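Local coordinates for protein aspartokinase 1, chloroplastic (Arabidopsis thaliana, PDB 2CDQ) that catalyses ATP-dependent phosphorylation of aspartate, the first step toward lysine, threonine, methionine and isoleucine, and binds lysine and S-adenosylmethionine as allosteric effectors, at residues Val372-Thr377 against Met452-Ala457. Residues are numbered along the deposited sequence; the frame is centred on the assembly and turned at random.
Sequences VDVVAT and MISQGA. With LYS (lysine), chain C.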
ATOM      1  N   VAL A 372      -2.842  -2.893 -10.395  1.00 55.99           N
ATOM      2  CA  VAL A 372      -1.665  -2.507  -9.612  1.00 55.88           C
ATOM      3  C   VAL A 372      -1.135  -3.733  -8.864  1.00 55.71           C
ATOM      4  O   VAL A 372      -1.910  -4.595  -8.468  1.00 55.81           O
ATOM      5  CB  VAL A 372      -2.055  -1.422  -8.572  1.00 55.95           C
ATOM      6  CG1 VAL A 372      -0.834  -0.921  -7.798  1.00 56.55           C
ATOM      7  CG2 VAL A 372      -2.774  -0.259  -9.243  1.00 55.86           C
ATOM      8  N   ASP A 373       0.179  -3.812  -8.668  1.00 55.41           N
ATOM      9  CA  ASP A 373       0.797  -4.955  -7.988  1.00 55.14           C
ATOM     10  C   ASP A 373       1.220  -4.614  -6.552  1.00 54.65           C
ATOM     11  O   ASP A 373       0.460  -4.837  -5.605  1.00 54.81           O
ATOM     12  CB  ASP A 373       1.983  -5.477  -8.812  1.00 55.35           C
ATOM     13  CG  ASP A 373       2.626  -6.727  -8.220  1.00 56.79           C
ATOM     14  OD1 ASP A 373       3.776  -7.018  -8.596  1.00 58.02           O
ATOM     15  OD2 ASP A 373       1.997  -7.427  -7.396  1.00 58.84           O
ATOM     16  N   VAL A 374       2.426  -4.069  -6.402  1.00 53.83           N
ATOM     17  CA  VAL A 374       3.013  -3.776  -5.095  1.00 53.11           C
ATOM     18  C   VAL A 374       2.635  -2.354  -4.652  1.00 52.85           C
ATOM     19  O   VAL A 374       2.561  -1.446  -5.483  1.00 53.14           O
ATOM     20  CB  VAL A 374       4.552  -3.962  -5.149  1.00 52.95           C
ATOM     21  CG1 VAL A 374       5.210  -3.622  -3.829  1.00 52.40           C
ATOM     22  CG2 VAL A 374       4.884  -5.382  -5.557  1.00 52.57           C
ATOM     23  N   VAL A 375       2.369  -2.172  -3.357  1.00 52.13           N
ATOM     24  CA  VAL A 375       1.996  -0.857  -2.812  1.00 51.46           C
ATOM     25  C   VAL A 375       2.745  -0.574  -1.506  1.00 51.69           C
ATOM     26  O   VAL A 375       2.928  -1.467  -0.670  1.00 51.43           O
ATOM     27  CB  VAL A 375       0.455  -0.709  -2.585  1.00 51.04           C
ATOM     28  CG1 VAL A 375       0.120   0.579  -1.843  1.00 50.25           C
ATOM     29  CG2 VAL A 375      -0.306  -0.744  -3.899  1.00 50.91           C
ATOM     30  N   ALA A 376       3.185   0.674  -1.357  1.00 51.88           N
ATOM     31  CA  ALA A 376       3.773   1.171  -0.117  1.00 52.33           C
ATOM     32  C   ALA A 376       3.366   2.625   0.077  1.00 52.53           C
ATOM     33  O   ALA A 376       2.806   3.239  -0.833  1.00 52.61           O
ATOM     34  CB  ALA A 376       5.285   1.036  -0.145  1.00 52.47           C
ATOM     35  N   THR A 377       3.646   3.172   1.257  1.00 52.60           N
ATOM     36  CA  THR A 377       3.224   4.531   1.589  1.00 52.52           C
ATOM     37  C   THR A 377       4.287   5.280   2.366  1.00 53.09           C
ATOM     38  O   THR A 377       5.218   4.675   2.894  1.00 53.39           O
ATOM     39  CB  THR A 377       1.968   4.515   2.469  1.00 52.24           C
ATOM     40  OG1 THR A 377       2.158   3.582   3.534  1.00 50.49           O
ATOM     41  CG2 THR A 377       0.735   4.125   1.659  1.00 52.02           C
ATOM     42  N   MET A 452      12.013   0.890  -3.059  1.00 48.56           N
ATOM     43  CA  MET A 452      10.702   0.702  -2.454  1.00 48.70           C
ATOM     44  C   MET A 452      10.662  -0.650  -1.750  1.00 48.84           C
ATOM     45  O   MET A 452      11.072  -1.661  -2.326  1.00 49.47           O
ATOM     46  CB  MET A 452       9.621   0.800  -3.540  1.00 48.61           C
ATOM     47  CG  MET A 452       8.192   0.547  -3.100  1.00 48.76           C
ATOM     48  SD  MET A 452       7.034   0.953  -4.431  1.00 50.09           S
ATOM     49  CE  MET A 452       5.542   0.174  -3.831  1.00 49.10           C
ATOM     50  N   ILE A 453      10.191  -0.663  -0.502  1.00 48.46           N
ATOM     51  CA  ILE A 453      10.082  -1.901   0.278  1.00 48.10           C
ATOM     52  C   ILE A 453       8.622  -2.121   0.686  1.00 48.28           C
ATOM     53  O   ILE A 453       7.918  -1.164   1.023  1.00 48.32           O
ATOM     54  CB  ILE A 453      11.016  -1.896   1.532  1.00 47.95           C
ATOM     55  CG1 ILE A 453      12.426  -1.417   1.169  1.00 47.28           C
ATOM     56  CG2 ILE A 453      11.102  -3.289   2.161  1.00 47.64           C
ATOM     57  CD1 ILE A 453      13.240  -0.903   2.339  1.00 45.72           C
ATOM     58  N   SER A 454       8.164  -3.373   0.638  1.00 48.24           N
ATOM     59  CA  SER A 454       6.780  -3.688   0.995  1.00 48.49           C
ATOM     60  C   SER A 454       6.580  -5.107   1.529  1.00 48.73           C
ATOM     61  O   SER A 454       6.715  -6.088   0.793  1.00 48.86           O
ATOM     62  CB  SER A 454       5.842  -3.418  -0.190  1.00 48.37           C
ATOM     63  OG  SER A 454       4.487  -3.653   0.151  1.00 48.42           O
ATOM     64  N   GLN A 455       6.263  -5.197   2.820  1.00 49.00           N
ATOM     65  CA  GLN A 455       5.898  -6.460   3.461  1.00 49.36           C
ATOM     66  C   GLN A 455       4.601  -6.295   4.235  1.00 49.24           C
ATOM     67  O   GLN A 455       4.466  -5.373   5.036  1.00 49.49           O
ATOM     68  CB  GLN A 455       7.000  -6.939   4.406  1.00 49.52           C
ATOM     69  CG  GLN A 455       6.623  -8.182   5.210  1.00 50.64           C
ATOM     70  CD  GLN A 455       7.724  -8.633   6.142  1.00 53.30           C
ATOM     71  OE1 GLN A 455       8.809  -9.019   5.705  1.00 54.84           O
ATOM     72  NE2 GLN A 455       7.450  -8.599   7.439  1.00 54.57           N
ATOM     73  N   GLY A 456       3.654  -7.197   4.000  1.00 49.11           N
ATOM     74  CA  GLY A 456       2.361  -7.167   4.684  1.00 48.71           C
ATOM     75  C   GLY A 456       2.392  -7.932   5.988  1.00 48.36           C
ATOM     76  O   GLY A 456       3.402  -8.553   6.315  1.00 48.32           O
ATOM     77  N   ALA A 457       1.276  -7.892   6.716  1.00 48.37           N
ATOM     78  CA  ALA A 457       1.157  -8.456   8.071  1.00 48.24           C
ATOM     79  C   ALA A 457       1.706  -9.876   8.211  1.00 48.24           C
ATOM     80  O   ALA A 457       1.048 -10.841   7.823  1.00 47.99           O
ATOM     81  CB  ALA A 457      -0.287  -8.402   8.534  1.00 48.05           C
TER
HETATM   82  N   LYS C 600      -7.114  -5.338  -7.493  1.00 52.57           N
HETATM   83  CA  LYS C 600      -5.719  -4.866  -7.381  1.00 52.60           C
HETATM   84  C   LYS C 600      -5.593  -3.821  -8.461  1.00 53.26           C
HETATM   85  O   LYS C 600      -6.604  -3.256  -8.911  1.00 53.67           O
HETATM   86  CB  LYS C 600      -4.750  -6.031  -7.629  1.00 52.07           C
HETATM   87  CG  LYS C 600      -3.455  -5.965  -6.803  1.00 50.29           C
HETATM   88  CD  LYS C 600      -3.676  -6.230  -5.327  1.00 45.34           C
HETATM   89  CE  LYS C 600      -2.389  -6.004  -4.520  1.00 43.31           C
HETATM   90  NZ  LYS C 600      -1.331  -7.058  -4.679  1.00 38.78           N
HETATM   91  OXT LYS C 600      -4.488  -3.521  -8.906  1.00 53.61           O
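The two ACT domains of one chain meet here through strands that are outermost, within the chain, in their four-stranded antiparallel sheets: strand 372-378 of the first and strand 452-455 of the second, whose sheet continues into the second subunit. The short segments run nearly crosswise, at 102°, and their backbones come nearest at Ala376 and Ser454. One hydrogen bond joins them: Ser454 OG, anti to its own backbone N (chi1 -177°), donates to Val375 O at 2.8 Å, with the hydroxyl tilted 32° from the carbonyl plane. Beside it, Val374 CG1 rests on Ser454 CB at 3.7 Å. The fully extended Met452 passes alongside Val374, the two side chains pointing opposite ways, and its terminal methyl CE touches Val374 CG1 at 3.8 Å. The same methyl lies 3.8 Å from Ala376 CB, while Ala376 CB also packs on Ile453 O at 3.6 Å. At the other end of segment 372-377 sits the effector lysine: its NZ donates to Asp373 O at 3.0 Å, its carboxylate OXT lies against Val372 N in a bond modelled too short to be exact, and Gln354, Gly356 and Ser378 of the second subunit also hydrogen-bond it. A classic beta bulge sets Asp373 and Val374 opposite Thr385. Ser454 OG is also hydrogen-bonded to Thr377 N of the second subunit, so a single buried hydroxyl ties the effector-binding strand to the second ACT domain and to the dimer partner, a linkage through which lysine binding could be felt across the interface.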